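Local coordinates for transposon Tn7 transposition protein TnsA (Escherichia coli, PDB 1T0F) that forms the Tn7 transposase together with TnsB and, as a restriction-enzyme-like, metal-dependent endonuclease, cuts the 5' DNA strand during transposition, at residues 169-173 with 174-178; 68-71 with 72-76. All coordinates share one frame; numbering follows the deposited sequence.

Contact 1: 169-173 with 174-178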
loop_
_atom_site.group_PDB
_atom_site.type_symbol
_atom_site.label_atom_id
_atom_site.label_comp_id
_atom_site.label_asym_id
_atom_site.label_seq_id
_atom_site.Cartn_x
_atom_site.Cartn_y
_atom_site.Cartn_z
ATOM N N LYS A 169 1.370 -8.216 10.490
ATOM C CA LYS A 169 1.091 -8.097 11.920
ATOM C C LYS A 169 0.682 -6.691 12.368
ATOM O O LYS A 169 0.193 -6.512 13.482
ATOM C CB LYS A 169 2.303 -8.563 12.729
ATOM C CG LYS A 169 2.538 -10.070 12.650
ATOM C CD LYS A 169 3.792 -10.481 13.414
ATOM C CE LYS A 169 3.932 -11.995 13.463
ATOM N NZ LYS A 169 3.928 -12.585 12.096
ATOM N N GLU A 170 0.875 -5.699 11.504
ATOM C CA GLU A 170 0.511 -4.327 11.854
ATOM C C GLU A 170 -0.868 -3.961 11.337
ATOM O O GLU A 170 -1.335 -2.839 11.543
ATOM C CB GLU A 170 1.529 -3.329 11.298
ATOM C CG GLU A 170 2.817 -3.243 12.110
ATOM C CD GLU A 170 3.546 -4.560 12.172
ATOM O OE1 GLU A 170 4.019 -5.025 11.114
ATOM O OE2 GLU A 170 3.642 -5.132 13.278
ATOM N N ILE A 171 -1.520 -4.897 10.660
ATOM C CA ILE A 171 -2.846 -4.610 10.135
ATOM C C ILE A 171 -3.872 -4.744 11.238
ATOM O O ILE A 171 -3.959 -5.782 11.887
ATOM C CB ILE A 171 -3.228 -5.554 8.978
ATOM C CG1 ILE A 171 -2.184 -5.441 7.865
ATOM C CG2 ILE A 171 -4.594 -5.169 8.422
ATOM C CD1 ILE A 171 -1.978 -4.020 7.382
ATOM N N ASN A 172 -4.631 -3.677 11.454
ATOM C CA ASN A 172 -5.670 -3.675 12.470
ATOM C C ASN A 172 -6.577 -4.873 12.200
ATOM O O ASN A 172 -6.915 -5.158 11.053
ATOM C CB ASN A 172 -6.457 -2.367 12.398
ATOM C CG ASN A 172 -7.611 -2.331 13.374
ATOM O OD1 ASN A 172 -8.614 -3.017 13.191
ATOM N ND2 ASN A 172 -7.471 -1.535 14.423
ATOM N N PRO A 173 -6.968 -5.600 13.260
ATOM C CA PRO A 173 -7.829 -6.787 13.194
ATOM C C PRO A 173 -9.178 -6.586 12.495
ATOM O O PRO A 173 -9.669 -7.485 11.819
ATOM C CB PRO A 173 -7.996 -7.171 14.663
ATOM C CG PRO A 173 -6.727 -6.692 15.283
ATOM C CD PRO A 173 -6.558 -5.337 14.649
ATOM N N VAL A 174 -9.778 -5.415 12.670
ATOM C CA VAL A 174 -11.061 -5.137 12.038
ATOM C C VAL A 174 -10.823 -4.843 10.562
ATOM O O VAL A 174 -11.640 -5.188 9.716
ATOM C CB VAL A 174 -11.769 -3.928 12.692
ATOM C CG1 VAL A 174 -13.048 -3.608 11.938
ATOM C CG2 VAL A 174 -12.088 -4.239 14.150
ATOM N N VAL A 175 -9.696 -4.200 10.260
ATOM C CA VAL A 175 -9.356 -3.885 8.876
ATOM C C VAL A 175 -9.172 -5.204 8.138
ATOM O O VAL A 175 -9.639 -5.377 7.014
ATOM C CB VAL A 175 -8.043 -3.070 8.792
ATOM C CG1 VAL A 175 -7.593 -2.935 7.334
ATOM C CG2 VAL A 175 -8.252 -1.699 9.408
ATOM N N LYS A 176 -8.500 -6.138 8.801
ATOM C CA LYS A 176 -8.238 -7.453 8.247
ATOM C C LYS A 176 -9.546 -8.176 7.909
ATOM O O LYS A 176 -9.698 -8.714 6.814
ATOM C CB LYS A 176 -7.418 -8.270 9.248
ATOM C CG LYS A 176 -6.893 -9.589 8.711
ATOM C CD LYS A 176 -5.726 -10.107 9.560
ATOM C CE LYS A 176 -4.540 -9.137 9.534
ATOM N NZ LYS A 176 -3.309 -9.665 10.209
ATOM N N GLU A 177 -10.497 -8.182 8.841
ATOM C CA GLU A 177 -11.763 -8.859 8.575
ATOM C C GLU A 177 -12.546 -8.177 7.458
ATOM O O GLU A 177 -13.236 -8.842 6.682
ATOM C CB GLU A 177 -12.608 -8.971 9.858
ATOM C CG GLU A 177 -12.775 -7.695 10.665
ATOM C CD GLU A 177 -14.114 -6.993 10.434
ATOM O OE1 GLU A 177 -15.173 -7.661 10.510
ATOM O OE2 GLU A 177 -14.108 -5.769 10.192
ATOM N N ASN A 178 -12.439 -6.857 7.360
ATOM C CA ASN A 178 -13.144 -6.145 6.293
ATOM C C ASN A 178 -12.568 -6.503 4.930
ATOM O O ASN A 178 -13.306 -6.667 3.966
ATOM C CB ASN A 178 -13.067 -4.628 6.487
ATOM C CG ASN A 178 -14.129 -4.105 7.438
ATOM O OD1 ASN A 178 -15.267 -4.580 7.440
ATOM N ND2 ASN A 178 -13.771 -3.104 8.235
#

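Contact 2: 68-71 with 72-76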
loop_
_atom_site.group_PDB
_atom_site.type_symbol
_atom_site.label_atom_id
_atom_site.label_comp_id
_atom_site.label_asym_id
_atom_site.label_seq_id
_atom_site.Cartn_x
_atom_site.Cartn_y
_atom_site.Cartn_z
ATOM N N ALA A 68 -3.889 -3.619 2.056
ATOM C CA ALA A 68 -4.253 -3.260 3.431
ATOM C C ALA A 68 -3.641 -1.917 3.853
ATOM O O ALA A 68 -4.303 -1.089 4.486
ATOM C CB ALA A 68 -3.822 -4.361 4.390
ATOM N N VAL A 69 -2.379 -1.699 3.503
ATOM C CA VAL A 69 -1.709 -0.451 3.846
ATOM C C VAL A 69 -2.336 0.709 3.073
ATOM O O VAL A 69 -2.557 1.784 3.630
ATOM C CB VAL A 69 -0.185 -0.522 3.545
ATOM C CG1 VAL A 69 0.465 0.822 3.830
ATOM C CG2 VAL A 69 0.465 -1.607 4.404
ATOM N N PHE A 70 -2.629 0.490 1.794
ATOM C CA PHE A 70 -3.252 1.531 0.987
ATOM C C PHE A 70 -4.607 1.951 1.573
ATOM O O PHE A 70 -4.873 3.138 1.748
ATOM C CB PHE A 70 -3.474 1.055 -0.451
ATOM C CG PHE A 70 -4.300 2.006 -1.271
ATOM C CD1 PHE A 70 -3.716 3.112 -1.873
ATOM C CD2 PHE A 70 -5.681 1.842 -1.366
ATOM C CE1 PHE A 70 -4.497 4.047 -2.556
ATOM C CE2 PHE A 70 -6.470 2.767 -2.042
ATOM C CZ PHE A 70 -5.873 3.874 -2.638
ATOM N N LEU A 71 -5.468 0.982 1.863
ATOM C CA LEU A 71 -6.785 1.303 2.418
ATOM C C LEU A 71 -6.656 2.060 3.742
ATOM O O LEU A 71 -7.436 2.976 4.027
ATOM C CB LEU A 71 -7.604 0.025 2.609
ATOM C CG LEU A 71 -7.994 -0.721 1.327
ATOM C CD1 LEU A 71 -8.608 -2.076 1.675
ATOM C CD2 LEU A 71 -8.973 0.119 0.523
ATOM N N SER A 72 -5.673 1.683 4.550
ATOM C CA SER A 72 -5.444 2.353 5.829
ATOM C C SER A 72 -4.987 3.798 5.606
ATOM O O SER A 72 -5.395 4.704 6.340
ATOM C CB SER A 72 -4.393 1.594 6.654
ATOM O OG SER A 72 -4.785 0.245 6.869
ATOM N N LEU A 73 -4.133 4.017 4.604
ATOM C CA LEU A 73 -3.645 5.365 4.300
ATOM C C LEU A 73 -4.748 6.257 3.737
ATOM O O LEU A 73 -4.872 7.421 4.122
ATOM C CB LEU A 73 -2.495 5.307 3.286
ATOM C CG LEU A 73 -1.173 4.685 3.746
ATOM C CD1 LEU A 73 -0.260 4.494 2.537
ATOM C CD2 LEU A 73 -0.512 5.583 4.793
ATOM N N GLU A 74 -5.537 5.704 2.819
ATOM C CA GLU A 74 -6.639 6.426 2.172
ATOM C C GLU A 74 -7.717 6.817 3.186
ATOM O O GLU A 74 -8.484 7.751 2.965
ATOM C CB GLU A 74 -7.232 5.546 1.065
ATOM C CG GLU A 74 -8.400 6.133 0.279
ATOM C CD GLU A 74 -7.997 7.208 -0.730
ATOM O OE1 GLU A 74 -6.837 7.210 -1.207
ATOM O OE2 GLU A 74 -8.861 8.043 -1.065
ATOM N N TRP A 75 -7.767 6.100 4.301
ATOM C CA TRP A 75 -8.739 6.391 5.354
ATOM C C TRP A 75 -8.350 7.638 6.166
ATOM O O TRP A 75 -9.220 8.375 6.630
ATOM C CB TRP A 75 -8.845 5.194 6.301
ATOM C CG TRP A 75 -9.744 5.431 7.482
ATOM C CD1 TRP A 75 -11.103 5.298 7.522
ATOM C CD2 TRP A 75 -9.344 5.872 8.784
ATOM N NE1 TRP A 75 -11.575 5.627 8.773
ATOM C CE2 TRP A 75 -10.516 5.985 9.567
ATOM C CE3 TRP A 75 -8.109 6.187 9.366
ATOM C CZ2 TRP A 75 -10.489 6.399 10.902
ATOM C CZ3 TRP A 75 -8.081 6.598 10.697
ATOM C CH2 TRP A 75 -9.266 6.700 11.449
ATOM N N GLU A 76 -7.048 7.863 6.346
ATOM C CA GLU A 76 -6.548 9.006 7.125
ATOM C C GLU A 76 -6.865 10.362 6.503
ATOM O O GLU A 76 -6.476 10.638 5.371
ATOM C CB GLU A 76 -5.033 8.890 7.312
ATOM C CG GLU A 76 -4.582 7.690 8.138
ATOM C CD GLU A 76 -4.964 7.801 9.608
ATOM O OE1 GLU A 76 -5.274 8.924 10.067
ATOM O OE2 GLU A 76 -4.932 6.766 10.307
#

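Contact 1: 169-173 with 174-178
I171 and V175 make the tight, buried part of this helix start: their branches cross at about a right angle, with I171 CG2 3.9 Å from V175 CG1. Beta-branched residues suit the place, since each offers a methyl to the other; V175 also touches the loop residue Y249, while I171 faces helix 64-75, where it leans on L65. The CE methylene of K176 rests against the isoleucine, 3.9 Å from I171 CB and close to CG2 as well, and the lysine chain turns at chi3 (-62°) so that NZ can bond to D168 O.

The more open side belongs to N172, P173 and V174. With CG of N172 anti to its own N (chi1 177°), OD1 swings over the first turn and accepts from V174 N at 2.7 Å, the donor tilted 22° from the carbonyl plane, and weakly from V175 N. P173, exposed to solvent, has no N-H to offer and fits the first turn, where none is needed. The backbone takes over next: K176 N bonds to N172 O at 2.9 Å and E177 N to P173 O at 3.2 Å. N172 is thus a helix N-cap, with proline well suited to the first-turn position after it, and opens helix 173-183.

Contact 2: 68-71 with 72-76
A68 and S72 meet one turn apart on an alpha helix, 64-75, which packs against the central sheet of the PDDEXK nuclease fold. S72 reaches back along its own helix. Its OG lies beside the backbone N (chi1 -57°) and donates to A68 O at 2.8 Å, while S72 N donates to the same oxygen from the opposite face of the carbonyl plane. The small hydroxyl is thus satisfied in a buried place, and an alanine here would probably leave A68 O with the amide bond alone and open a small gap beside Y249.

L73, pointing the same way as V69, sets CD1 4.0 Å from V69 CG1; both side chains also touch F118 of strand 115-122, as apolar residues should on the sheet-facing side. E74 N bonds to F70 O with an N-H...O angle of 167°. The glutamate's aliphatic part suits an aromatic neighbour: E74 CB rides 4.2 Å above one face of the F70 ring, near the rim, and E74 OE1 comes 3.8 Å from F70 CZ. Its buried carboxylate is well supplied, with a salt bridge to K245 and a hydrogen bond from S52. Just before E76, probably an active-site residue, W75 N holds L71 O only weakly, and W75 CB lies 3.5 Å from L71 O.

How the contacts relate
From the N terminus, the chain first passes through contact 2, late in helix 64-75, and only after the strands of the central sheet and helix 143-159 does it come to contact 1, where the loop after strand 163-166 turns into helix 173-183. The two are therefore in series, neither nested nor crossed, and each closes only a helical turn. In space they meet: I171 CD1 of 169-173 packs 3.5 Å from A68 CB of 68-71. Farther along helix 173-183, I179 rests on A68 and L71. The loop residue Y249 touches N172 and V175 as well as S72. Helix 64-75 thus joins the sheet side of the nuclease fold to helix 173-183.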